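Local atomic coordinates of putative sugar ABC transport system, substrate-binding protein (Bordetella parapertussis, PDB entry 5IX8), a protein that probably binds a sugar in the periplasm and delivers it to an ABC transporter for uptake across the inner membrane. Residues Met274-Lys279 with Pro287-Pro292; Ile114-Leu119 with Val262-Arg267; Asn28-Ile33 with Gly55-Val60; Thr294-Asp297 with Thr303-Tyr306. All blocks are in the same frame, centred on the assembly; numbering follows the deposited sequence.

Contact 1. Residues Met274-Lys279 with Pro287-Pro292; sequences MPPLDK and PHFNVP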
loop_
_atom_site.group_PDB
_atom_site.type_symbol
_atom_site.label_atom_id
_atom_site.label_comp_id
_atom_site.label_asym_id
_atom_site.label_seq_id
_atom_site.Cartn_x
_atom_site.Cartn_y
_atom_site.Cartn_z
HETATM N N MSE A 274 -11.140 -16.289 14.292
HETATM C CA MSE A 274 -10.373 -15.410 13.408
HETATM C C MSE A 274 -8.949 -15.287 13.866
HETATM O O MSE A 274 -8.679 -15.340 15.061
HETATM C CB MSE A 274 -10.997 -14.016 13.355
HETATM C CG MSE A 274 -12.387 -14.057 12.813
HETATM SE SE MSE A 274 -12.471 -14.561 10.967
HETATM C CE MSE A 274 -11.729 -12.974 10.144
ATOM N N PRO A 275 -8.038 -15.076 12.923
ATOM C CA PRO A 275 -6.677 -14.725 13.287
ATOM C C PRO A 275 -6.651 -13.289 13.797
ATOM O O PRO A 275 -7.719 -12.650 13.922
ATOM C CB PRO A 275 -5.900 -14.918 11.964
ATOM C CG PRO A 275 -6.890 -15.528 10.969
ATOM C CD PRO A 275 -8.233 -15.053 11.467
ATOM N N PRO A 276 -5.474 -12.739 14.117
ATOM C CA PRO A 276 -5.449 -11.456 14.851
ATOM C C PRO A 276 -6.110 -10.313 14.090
ATOM O O PRO A 276 -5.908 -10.128 12.887
ATOM C CB PRO A 276 -3.953 -11.200 15.064
ATOM C CG PRO A 276 -3.317 -12.556 14.939
ATOM C CD PRO A 276 -4.113 -13.287 13.928
ATOM N N LEU A 277 -6.894 -9.524 14.822
ATOM C CA LEU A 277 -7.474 -8.306 14.271
ATOM C C LEU A 277 -7.342 -7.184 15.280
ATOM O O LEU A 277 -7.781 -7.320 16.426
ATOM C CB LEU A 277 -8.952 -8.493 13.882
ATOM C CG LEU A 277 -9.255 -9.422 12.694
ATOM C CD1 LEU A 277 -10.696 -9.890 12.762
ATOM C CD2 LEU A 277 -8.945 -8.661 11.369
ATOM N N ASP A 278 -6.736 -6.085 14.852
ATOM C CA ASP A 278 -6.770 -4.858 15.637
ATOM C C ASP A 278 -8.178 -4.235 15.661
ATOM O O ASP A 278 -9.006 -4.432 14.763
ATOM C CB ASP A 278 -5.800 -3.819 15.071
ATOM C CG ASP A 278 -4.356 -4.125 15.387
ATOM O OD1 ASP A 278 -4.082 -5.049 16.175
ATOM O OD2 ASP A 278 -3.481 -3.405 14.859
ATOM N N LYS A 279 -8.428 -3.446 16.703
ATOM C CA LYS A 279 -9.693 -2.723 16.812
ATOM C C LYS A 279 -9.777 -1.616 15.770
ATOM O O LYS A 279 -8.753 -1.112 15.317
ATOM C CB LYS A 279 -9.825 -2.102 18.197
ATOM C CG LYS A 279 -9.872 -3.171 19.267
ATOM C CD LYS A 279 -9.833 -2.577 20.659
ATOM C CE LYS A 279 -11.009 -1.699 20.932
ATOM N NZ LYS A 279 -10.907 -1.324 22.365
ATOM N N PRO A 287 -12.416 -3.810 12.028
ATOM C CA PRO A 287 -11.347 -4.702 12.502
ATOM C C PRO A 287 -10.374 -4.992 11.377
ATOM O O PRO A 287 -10.784 -5.176 10.236
ATOM C CB PRO A 287 -12.100 -5.971 12.900
ATOM C CG PRO A 287 -13.524 -5.514 13.099
ATOM C CD PRO A 287 -13.741 -4.460 12.076
ATOM N N HIS A 288 -9.075 -5.013 11.693
ATOM C CA HIS A 288 -8.126 -5.137 10.596
ATOM C C HIS A 288 -6.808 -5.668 11.120
ATOM O O HIS A 288 -6.424 -5.396 12.267
ATOM C CB HIS A 288 -7.904 -3.791 9.889
ATOM C CG HIS A 288 -7.380 -2.712 10.770
ATOM N ND1 HIS A 288 -8.182 -2.024 11.664
ATOM C CD2 HIS A 288 -6.138 -2.169 10.876
ATOM C CE1 HIS A 288 -7.446 -1.123 12.301
ATOM N NE2 HIS A 288 -6.203 -1.199 11.855
ATOM N N PHE A 289 -6.123 -6.443 10.273
ATOM C CA PHE A 289 -4.776 -6.905 10.582
ATOM C C PHE A 289 -3.789 -5.978 9.915
ATOM O O PHE A 289 -3.934 -5.674 8.724
ATOM C CB PHE A 289 -4.530 -8.336 10.089
ATOM C CG PHE A 289 -3.151 -8.852 10.425
ATOM C CD1 PHE A 289 -2.838 -9.229 11.728
ATOM C CD2 PHE A 289 -2.163 -8.940 9.439
ATOM C CE1 PHE A 289 -1.566 -9.685 12.047
ATOM C CE2 PHE A 289 -0.878 -9.379 9.748
ATOM C CZ PHE A 289 -0.578 -9.757 11.058
ATOM N N ASN A 290 -2.774 -5.559 10.661
ATOM C CA ASN A 290 -1.690 -4.755 10.098
ATOM C C ASN A 290 -0.457 -5.626 9.994
ATOM O O ASN A 290 0.046 -6.085 11.020
ATOM C CB ASN A 290 -1.367 -3.549 10.983
ATOM C CG ASN A 290 -2.404 -2.416 10.867
ATOM O OD1 ASN A 290 -2.887 -2.112 9.796
ATOM N ND2 ASN A 290 -2.740 -1.798 11.994
ATOM N N VAL A 291 0.050 -5.827 8.777
ATOM C CA VAL A 291 1.291 -6.592 8.615
ATOM C C VAL A 291 2.442 -5.782 9.199
ATOM O O VAL A 291 2.549 -4.586 8.917
ATOM C CB VAL A 291 1.550 -6.911 7.144
ATOM C CG1 VAL A 291 2.872 -7.686 7.024
ATOM C CG2 VAL A 291 0.387 -7.721 6.519
ATOM N N PRO A 292 3.325 -6.371 9.995
ATOM C CA PRO A 292 4.409 -5.574 10.580
ATOM C C PRO A 292 5.283 -4.939 9.508
ATOM O O PRO A 292 5.445 -5.464 8.402
ATOM C CB PRO A 292 5.187 -6.591 11.423
ATOM C CG PRO A 292 4.149 -7.584 11.838
ATOM C CD PRO A 292 3.149 -7.662 10.692
HETATM O O HOH W 1 -4.334 -0.542 14.598
#
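Asp-278 and His-288 form a single antiparallel, hydrogen-bonded bridge, their CA atoms 5.2 Å apart, which lays the loop segment Met-274 to Lys-279 against strand 288-290, an outermost strand of the parallel sheet. Asp-278 N donates to His-288 O at 2.7 Å, and His-288 N returns a bond to Asp-278 O at 3.1 Å. The CB of His-288 leaves the strand on the side away from the loop, but with CG held between the backbone N and the carbonyl carbon (chi1 59°) the imidazole folds back. Asp-278 CB then lies over one ring face, off toward the rim, in a CH-pi contact 4.3 Å from the centroid. A hydrogen bond between ND1 and Tyr-286 O helps hold the ring's rotation. At the solvent side, Asn-290 ND2 makes a weak bond of 3.4 Å to Asp-278 OD2, its amide plane turned 74° from the carboxylate, and a water donates to the same oxygen. Apolar groups serve the other side: Leu-277 CD2 rests 3.7 Å from His-288 N, and Pro-276 CB packs against Phe-289 CD1 at 4.0 Å. Proline and leucine suit these places because their apolar side chains can lie against strand backbone and the Phe-289 ring. The chemistry implies that the backbone pair sets the alignment, while the exposed carboxylate adds a modest, hydrated grip and might slightly favour a protonated imidazole.

Contact 2. Residues Ile114-Leu119 with Val262-Arg267; sequences IAFGVL and VQYAIR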
loop_
_atom_site.group_PDB
_atom_site.type_symbol
_atom_site.label_atom_id
_atom_site.label_comp_id
_atom_site.label_asym_id
_atom_site.label_seq_id
_atom_site.Cartn_x
_atom_site.Cartn_y
_atom_site.Cartn_z
ATOM N N ILE A 114 -17.413 -2.222 6.310
ATOM C CA ILE A 114 -16.423 -3.229 5.943
ATOM C C ILE A 114 -16.397 -4.320 6.997
ATOM O O ILE A 114 -16.478 -4.043 8.204
ATOM C CB ILE A 114 -15.049 -2.544 5.808
ATOM C CG1 ILE A 114 -15.035 -1.555 4.634
ATOM C CG2 ILE A 114 -13.889 -3.560 5.738
ATOM C CD1 ILE A 114 -15.014 -2.221 3.223
ATOM N N ALA A 115 -16.314 -5.579 6.546
ATOM C CA ALA A 115 -16.298 -6.702 7.491
ATOM C C ALA A 115 -14.977 -6.765 8.249
ATOM O O ALA A 115 -14.962 -6.810 9.491
ATOM C CB ALA A 115 -16.573 -8.019 6.759
ATOM N N PHE A 116 -13.856 -6.742 7.513
ATOM C CA PHE A 116 -12.530 -6.636 8.116
ATOM C C PHE A 116 -11.565 -6.222 7.021
ATOM O O PHE A 116 -11.906 -6.199 5.835
ATOM C CB PHE A 116 -12.054 -7.949 8.786
ATOM C CG PHE A 116 -11.867 -9.093 7.820
ATOM C CD1 PHE A 116 -12.934 -9.926 7.497
ATOM C CD2 PHE A 116 -10.645 -9.301 7.194
ATOM C CE1 PHE A 116 -12.760 -10.982 6.581
ATOM C CE2 PHE A 116 -10.461 -10.364 6.323
ATOM C CZ PHE A 116 -11.518 -11.191 5.994
ATOM N N GLY A 117 -10.347 -5.891 7.436
ATOM C CA GLY A 117 -9.315 -5.501 6.504
ATOM C C GLY A 117 -7.995 -6.188 6.799
ATOM O O GLY A 117 -7.757 -6.698 7.895
ATOM N N VAL A 118 -7.136 -6.205 5.782
ATOM C CA VAL A 118 -5.756 -6.648 5.934
ATOM C C VAL A 118 -4.927 -5.585 5.258
ATOM O O VAL A 118 -5.063 -5.380 4.044
ATOM C CB VAL A 118 -5.488 -8.022 5.288
ATOM C CG1 VAL A 118 -4.016 -8.352 5.409
ATOM C CG2 VAL A 118 -6.341 -9.137 5.933
ATOM N N LEU A 119 -4.096 -4.887 6.031
ATOM C CA LEU A 119 -3.331 -3.788 5.426
ATOM C C LEU A 119 -2.076 -3.567 6.257
ATOM O O LEU A 119 -1.468 -4.540 6.703
ATOM C CB LEU A 119 -4.210 -2.532 5.275
ATOM C CG LEU A 119 -4.930 -1.916 6.493
ATOM C CD1 LEU A 119 -5.198 -0.436 6.190
ATOM C CD2 LEU A 119 -6.253 -2.592 6.818
ATOM N N VAL A 262 -7.298 -14.345 1.961
ATOM C CA VAL A 262 -7.931 -15.639 1.697
ATOM C C VAL A 262 -8.083 -16.445 2.986
ATOM O O VAL A 262 -9.147 -17.035 3.259
ATOM C CB VAL A 262 -7.125 -16.412 0.637
ATOM C CG1 VAL A 262 -7.635 -17.850 0.493
ATOM C CG2 VAL A 262 -7.205 -15.671 -0.692
ATOM N N GLN A 263 -7.012 -16.509 3.792
ATOM C CA GLN A 263 -7.080 -17.331 5.002
ATOM C C GLN A 263 -8.078 -16.767 6.014
ATOM O O GLN A 263 -8.749 -17.535 6.729
ATOM C CB GLN A 263 -5.689 -17.467 5.628
ATOM C CG GLN A 263 -4.768 -18.343 4.757
ATOM C CD GLN A 263 -5.248 -19.788 4.732
ATOM O OE1 GLN A 263 -5.889 -20.240 5.672
ATOM N NE2 GLN A 263 -4.964 -20.510 3.650
ATOM N N TYR A 264 -8.183 -15.435 6.094
ATOM C CA TYR A 264 -9.162 -14.818 6.983
ATOM C C TYR A 264 -10.577 -15.037 6.466
ATOM O O TYR A 264 -11.504 -15.306 7.259
ATOM C CB TYR A 264 -8.894 -13.304 7.127
ATOM C CG TYR A 264 -7.821 -12.895 8.125
ATOM C CD1 TYR A 264 -6.510 -13.392 8.035
ATOM C CD2 TYR A 264 -8.126 -12.002 9.157
ATOM C CE1 TYR A 264 -5.551 -13.026 8.955
ATOM C CE2 TYR A 264 -7.165 -11.607 10.095
ATOM C CZ TYR A 264 -5.888 -12.122 9.992
ATOM O OH TYR A 264 -4.938 -11.736 10.911
ATOM N N ALA A 265 -10.764 -14.905 5.139
ATOM C CA ALA A 265 -12.103 -15.075 4.561
ATOM C C ALA A 265 -12.640 -16.491 4.796
ATOM O O ALA A 265 -13.840 -16.663 5.083
ATOM C CB ALA A 265 -12.096 -14.753 3.060
ATOM N N ILE A 266 -11.785 -17.520 4.661
ATOM C CA ILE A 266 -12.275 -18.889 4.876
ATOM C C ILE A 266 -12.788 -19.038 6.292
ATOM O O ILE A 266 -13.855 -19.633 6.532
ATOM C CB ILE A 266 -11.173 -19.925 4.600
ATOM C CG1 ILE A 266 -10.771 -19.926 3.128
ATOM C CG2 ILE A 266 -11.641 -21.327 4.991
ATOM C CD1 ILE A 266 -9.446 -20.651 2.865
ATOM N N ARG A 267 -12.035 -18.501 7.253
ATOM C CA ARG A 267 -12.436 -18.595 8.650
ATOM C C ARG A 267 -13.723 -17.839 8.895
ATOM O O ARG A 267 -14.631 -18.345 9.568
ATOM C CB ARG A 267 -11.295 -18.080 9.533
ATOM C CG ARG A 267 -10.159 -19.108 9.559
ATOM C CD ARG A 267 -8.920 -18.478 10.162
ATOM N NE ARG A 267 -7.925 -19.515 10.440
ATOM C CZ ARG A 267 -7.074 -19.983 9.542
ATOM N NH1 ARG A 267 -7.030 -19.477 8.298
ATOM N NH2 ARG A 267 -6.249 -20.933 9.917
#
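Phe-116 swings its CG between its backbone N and carbonyl carbon (chi1 64°), and Tyr-264 sets its own CG anti to the carbonyl carbon (chi1 -82°); the two turns bring the aromatic groups together between strand 116-119 and helix 254-270. This is helix-on-sheet packing in the Rossmann-like alpha/beta lobe of a periplasmic binding protein. The outer rim of the Phe-116 ring does the touching: CE2 stands 3.4 Å from Tyr-264 CB, and CZ lies 3.9 Å from Ala-265 N. The rings themselves meet obliquely, centroids 5.8 Å apart and planes at 33°. Phenylalanine suits a buried strand position that must reach a helix, and alanine at 265 keeps the helix surface low beside it. Val-118 faces the same helix, on Met-257, Leu-260 and Ile-261. Tyrosine serves two ends: its CB and ring pack, while its hydroxyl is carried out to a hydrogen bond with Pro-276 O. On another side of the helix, Arg-267 grips the preceding turn and the N-terminal segment, where NH2 binds Glu-8 O. Its NH1 reaches both Gln-263 O and Gln-263 OE1 at 3.0 Å, each close to the guanidinium plane; the side-chain oxygen receives it on a lone pair, whereas for the backbone oxygen NH1 stands above the carbonyl plane.

Contact 3. Residues Asn28-Ile33 with Gly55-Val60; sequences NFYKGI and GAYGNV. With EDO (1,2-ethanediol), chain E.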
loop_
_atom_site.group_PDB
_atom_site.type_symbol
_atom_site.label_atom_id
_atom_site.label_comp_id
_atom_site.label_asym_id
_atom_site.label_seq_id
_atom_site.Cartn_x
_atom_site.Cartn_y
_atom_site.Cartn_z
ATOM N N ASN A 28 4.108 -3.018 -7.852
ATOM C CA ASN A 28 4.081 -4.321 -7.215
ATOM C C ASN A 28 3.081 -4.409 -6.084
ATOM O O ASN A 28 2.902 -5.503 -5.533
ATOM C CB ASN A 28 5.462 -4.695 -6.661
ATOM C CG ASN A 28 6.389 -5.153 -7.741
ATOM O OD1 ASN A 28 5.930 -5.592 -8.810
ATOM N ND2 ASN A 28 7.701 -5.051 -7.498
ATOM N N PHE A 29 2.449 -3.300 -5.693
ATOM C CA PHE A 29 1.673 -3.353 -4.457
ATOM C C PHE A 29 0.313 -3.990 -4.691
ATOM O O PHE A 29 0.026 -5.061 -4.149
ATOM C CB PHE A 29 1.529 -1.952 -3.852
ATOM C CG PHE A 29 0.719 -1.928 -2.573
ATOM C CD1 PHE A 29 1.188 -2.587 -1.435
ATOM C CD2 PHE A 29 -0.530 -1.311 -2.523
ATOM C CE1 PHE A 29 0.453 -2.601 -0.242
ATOM C CE2 PHE A 29 -1.270 -1.291 -1.323
ATOM C CZ PHE A 29 -0.771 -1.940 -0.180
ATOM N N TYR A 30 -0.572 -3.326 -5.438
ATOM C CA TYR A 30 -1.866 -3.975 -5.671
ATOM C C TYR A 30 -1.707 -5.246 -6.481
ATOM O O TYR A 30 -2.475 -6.205 -6.287
ATOM C CB TYR A 30 -2.851 -3.042 -6.394
ATOM C CG TYR A 30 -3.014 -1.704 -5.700
ATOM C CD1 TYR A 30 -3.682 -1.599 -4.474
ATOM C CD2 TYR A 30 -2.527 -0.535 -6.275
ATOM C CE1 TYR A 30 -3.817 -0.357 -3.831
ATOM C CE2 TYR A 30 -2.658 0.719 -5.603
ATOM C CZ TYR A 30 -3.314 0.779 -4.398
ATOM O OH TYR A 30 -3.459 1.956 -3.715
ATOM N N LYS A 31 -0.744 -5.271 -7.406
ATOM C CA LYS A 31 -0.527 -6.500 -8.166
ATOM C C LYS A 31 -0.063 -7.626 -7.245
ATOM O O LYS A 31 -0.467 -8.780 -7.411
ATOM C CB LYS A 31 0.480 -6.246 -9.311
ATOM C CG LYS A 31 0.554 -7.395 -10.294
ATOM C CD LYS A 31 1.729 -7.258 -11.298
ATOM C CE LYS A 31 1.635 -5.986 -12.042
ATOM N NZ LYS A 31 2.755 -5.773 -13.013
ATOM N N GLY A 32 0.774 -7.303 -6.248
ATOM C CA GLY A 32 1.118 -8.280 -5.221
ATOM C C GLY A 32 -0.087 -8.787 -4.446
ATOM O O GLY A 32 -0.224 -9.992 -4.191
ATOM N N ILE A 33 -0.954 -7.876 -4.010
ATOM C CA ILE A 33 -2.160 -8.315 -3.320
ATOM C C ILE A 33 -2.953 -9.272 -4.197
ATOM O O ILE A 33 -3.370 -10.355 -3.751
ATOM C CB ILE A 33 -3.012 -7.109 -2.897
ATOM C CG1 ILE A 33 -2.230 -6.226 -1.929
ATOM C CG2 ILE A 33 -4.332 -7.611 -2.331
ATOM C CD1 ILE A 33 -2.966 -4.954 -1.591
ATOM N N GLY A 55 -8.572 1.692 -12.522
ATOM C CA GLY A 55 -7.806 2.250 -13.619
ATOM C C GLY A 55 -6.956 3.423 -13.204
ATOM O O GLY A 55 -5.896 3.658 -13.806
ATOM N N ALA A 56 -7.396 4.177 -12.201
ATOM C CA ALA A 56 -6.641 5.345 -11.748
ATOM C C ALA A 56 -7.205 5.749 -10.403
ATOM O O ALA A 56 -8.361 5.451 -10.105
ATOM C CB ALA A 56 -6.750 6.521 -12.733
ATOM N N TYR A 57 -6.399 6.445 -9.600
ATOM C CA TYR A 57 -7.007 7.076 -8.426
ATOM C C TYR A 57 -8.095 8.045 -8.887
ATOM O O TYR A 57 -7.965 8.706 -9.926
ATOM C CB TYR A 57 -5.964 7.806 -7.587
ATOM C CG TYR A 57 -5.036 6.828 -6.928
ATOM C CD1 TYR A 57 -5.444 6.105 -5.805
ATOM C CD2 TYR A 57 -3.759 6.609 -7.433
ATOM C CE1 TYR A 57 -4.589 5.203 -5.204
ATOM C CE2 TYR A 57 -2.900 5.695 -6.840
ATOM C CZ TYR A 57 -3.323 4.987 -5.741
ATOM O OH TYR A 57 -2.470 4.100 -5.141
ATOM N N GLY A 58 -9.199 8.080 -8.146
ATOM C CA GLY A 58 -10.343 8.896 -8.514
ATOM C C GLY A 58 -11.387 8.207 -9.374
ATOM O O GLY A 58 -12.477 8.771 -9.545
ATOM N N ASN A 59 -11.095 7.012 -9.914
ATOM C CA ASN A 59 -12.040 6.269 -10.750
ATOM C C ASN A 59 -13.043 5.505 -9.888
ATOM O O ASN A 59 -13.154 4.278 -9.914
ATOM C CB ASN A 59 -11.292 5.323 -11.688
ATOM C CG ASN A 59 -10.751 6.041 -12.900
ATOM O OD1 ASN A 59 -10.843 7.279 -12.977
ATOM N ND2 ASN A 59 -10.206 5.292 -13.859
ATOM N N VAL A 60 -13.807 6.278 -9.119
ATOM C CA VAL A 60 -14.687 5.694 -8.125
ATOM C C VAL A 60 -15.913 5.050 -8.779
ATOM O O VAL A 60 -16.319 3.946 -8.397
ATOM C CB VAL A 60 -15.035 6.789 -7.104
ATOM C CG1 VAL A 60 -16.084 6.329 -6.175
ATOM C CG2 VAL A 60 -13.790 7.148 -6.313
HETATM C C1 EDO E . -3.055 5.791 -11.157
HETATM O O1 EDO E . -3.773 7.001 -10.852
HETATM C C2 EDO E . -1.552 6.062 -11.151
HETATM O O2 EDO E . -1.133 6.292 -9.806
#
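Tyr-30 OH and Tyr-57 OH are hydrogen-bonded at 2.8 Å, and either hydroxyl could be the donor. Each oxygen sits at the edge of the other residue's ring, near its plane, so the phenols meet through their polar ends and not through their faces. The bond joins the first turn of helix 28-43 to the loop between strand 47-53 and helix 60-73, whose backbones stay well apart: the nearest CA atoms, Tyr-30 CA and Gly-55 CA, are separated by 11.7 Å. Two long, rigid side chains that end in hydroxyls suit such a gap. Tyr-57 CB does not point at the helix, but with CG anti to the carbonyl carbon (chi1 -69°) the far end of the ring reaches Tyr-30. Phe-29 CD2 lies 3.6 Å above one face of the Tyr-30 ring, toward its rim, and His-24 makes an edge-to-face pair with Tyr-30. Tyr-57 belongs to a type II turn from Ala-56 to Asn-59, in which Gly-58 accepts the positive phi (91°) that the third turn position demands. Both tyrosines also touch Trp-154, at the start of helix 154-168. An ethanediol, probably from the crystallisation liquor, takes a hydrogen bond from Tyr-57 N to its O1 at 3.0 Å, and is also hydrogen-bonded to Glu-181 O. Aromatic rings carrying hydroxyls, with a backbone N-H already holding a small diol, are chemistry consistent with a cleft suited to sugars, although no sugar is bound here and any role of the pair in binding remains an inference.

Contact 4. Residues Thr294-Asp297 with Thr303-Tyr306; sequences TVVD and THPY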
loop_
_atom_site.group_PDB
_atom_site.type_symbol
_atom_site.label_atom_id
_atom_site.label_comp_id
_atom_site.label_asym_id
_atom_site.label_seq_id
_atom_site.Cartn_x
_atom_site.Cartn_y
_atom_site.Cartn_z
ATOM N N THR A 294 8.714 -3.390 7.895
ATOM C CA THR A 294 10.167 -3.450 7.807
ATOM C C THR A 294 10.633 -2.429 6.774
ATOM O O THR A 294 9.892 -2.055 5.860
ATOM C CB THR A 294 10.667 -4.863 7.422
ATOM O OG1 THR A 294 10.115 -5.231 6.165
ATOM C CG2 THR A 294 10.203 -5.877 8.403
ATOM N N VAL A 295 11.836 -1.920 6.965
ATOM C CA VAL A 295 12.442 -0.970 6.040
ATOM C C VAL A 295 13.602 -1.654 5.340
ATOM O O VAL A 295 14.361 -2.402 5.970
ATOM C CB VAL A 295 12.916 0.288 6.785
ATOM C CG1 VAL A 295 13.527 1.252 5.832
ATOM C CG2 VAL A 295 11.738 0.960 7.435
ATOM N N VAL A 296 13.748 -1.393 4.043
ATOM C CA VAL A 296 14.869 -1.914 3.268
ATOM C C VAL A 296 15.871 -0.790 3.090
ATOM O O VAL A 296 15.490 0.339 2.726
ATOM C CB VAL A 296 14.403 -2.465 1.911
ATOM C CG1 VAL A 296 15.581 -3.090 1.142
ATOM C CG2 VAL A 296 13.256 -3.486 2.104
ATOM N N ASP A 297 17.141 -1.076 3.372
ATOM C CA ASP A 297 18.209 -0.078 3.233
ATOM C C ASP A 297 19.496 -0.817 2.883
ATOM O O ASP A 297 19.477 -2.021 2.646
ATOM C CB ASP A 297 18.333 0.767 4.507
ATOM C CG ASP A 297 18.613 -0.075 5.739
ATOM O OD1 ASP A 297 19.256 -1.140 5.625
ATOM O OD2 ASP A 297 18.186 0.324 6.831
ATOM N N THR A 303 19.607 -9.165 2.046
ATOM C CA THR A 303 19.109 -10.264 2.875
ATOM C C THR A 303 17.621 -10.174 3.152
ATOM O O THR A 303 16.987 -11.188 3.457
ATOM C CB THR A 303 19.824 -10.307 4.218
ATOM O OG1 THR A 303 19.649 -9.049 4.881
ATOM C CG2 THR A 303 21.307 -10.602 4.038
ATOM N N HIS A 304 17.063 -8.969 3.105
ATOM C CA HIS A 304 15.649 -8.798 3.429
ATOM C C HIS A 304 14.794 -9.634 2.477
ATOM O O HIS A 304 15.120 -9.755 1.295
ATOM C CB HIS A 304 15.275 -7.312 3.336
ATOM C CG HIS A 304 13.855 -7.005 3.720
ATOM N ND1 HIS A 304 12.775 -7.414 2.971
ATOM C CD2 HIS A 304 13.345 -6.311 4.765
ATOM C CE1 HIS A 304 11.656 -7.003 3.542
ATOM N NE2 HIS A 304 11.974 -6.311 4.625
ATOM N N PRO A 305 13.695 -10.231 2.955
ATOM C CA PRO A 305 12.936 -11.162 2.111
ATOM C C PRO A 305 11.869 -10.500 1.243
ATOM O O PRO A 305 10.871 -11.148 0.866
ATOM C CB PRO A 305 12.306 -12.101 3.145
ATOM C CG PRO A 305 12.038 -11.200 4.307
ATOM C CD PRO A 305 13.199 -10.219 4.346
ATOM N N TYR A 306 12.070 -9.213 0.912
ATOM C CA TYR A 306 11.056 -8.481 0.148
ATOM C C TYR A 306 10.709 -9.193 -1.156
ATOM O O TYR A 306 9.584 -9.071 -1.646
ATOM C CB TYR A 306 11.516 -7.046 -0.143
ATOM C CG TYR A 306 12.902 -6.952 -0.742
ATOM C CD1 TYR A 306 13.136 -7.281 -2.061
ATOM C CD2 TYR A 306 13.973 -6.532 0.029
ATOM C CE1 TYR A 306 14.410 -7.217 -2.588
ATOM C CE2 TYR A 306 15.250 -6.443 -0.498
ATOM C CZ TYR A 306 15.451 -6.783 -1.800
ATOM O OH TYR A 306 16.714 -6.714 -2.318
#
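A histidine from the loop between strand 295-296 and helix 306-309 packs against the strand: His-304 meets Val-296 of strand 295-296 and Thr-294 beside it, at the antiparallel outermost strand of the mixed sheet in the second alpha/beta lobe of the periplasmic binding fold. The chain turns back on itself just after that strand, and the imidazole spans the return. Its NE2 is hydrogen-bonded to Thr-294 OG1 at 2.6 Å, the hydroxyl lying at the ring edge, near the ring plane. With CG anti to its backbone N (chi1 -177°), His-304 extends its ring across to the strand, where Val-296 CG2 sits over the centre of one face, 3.8 Å from the centroid and 7° off the normal, a CH-pi contact. Pro-305 CD, from the next residue, lies toward the rim of the opposite face. A beta-branched valine suits this place because it offers two methyls: CG2 covers the imidazole and also reaches Tyr-306, and CG1 packs on Tyr-306. The tyrosine hydroxyl binds Val-301 O inside the intervening loop. Proline at 305 takes the N-cap position before helix 306-309, and Tyr-306 N makes a weak bond back to His-304 ND1. Val-296 CG1 reaches Tyr-306 CE2 at 3.7 Å.

In the fold
From the N terminus, contact 3 comes first, closing a short helix-strand loop (residues 28-60) at the inner end of the first lobe. Contact 2 then spans a long excursion: between 119 and 262 the chain builds most of the second lobe before helix 254-270 returns to the first. Contact 1 closes the short loop that follows; contacts 1 and 2 touch, their centres about 9 Å apart, and both reach the same parallel sheet, of which 288-290 is an outermost strand. The chain then crosses to the second lobe, where contact 4 closes a short loop on the mixed sheet. All four run in series, none nesting or crossing another.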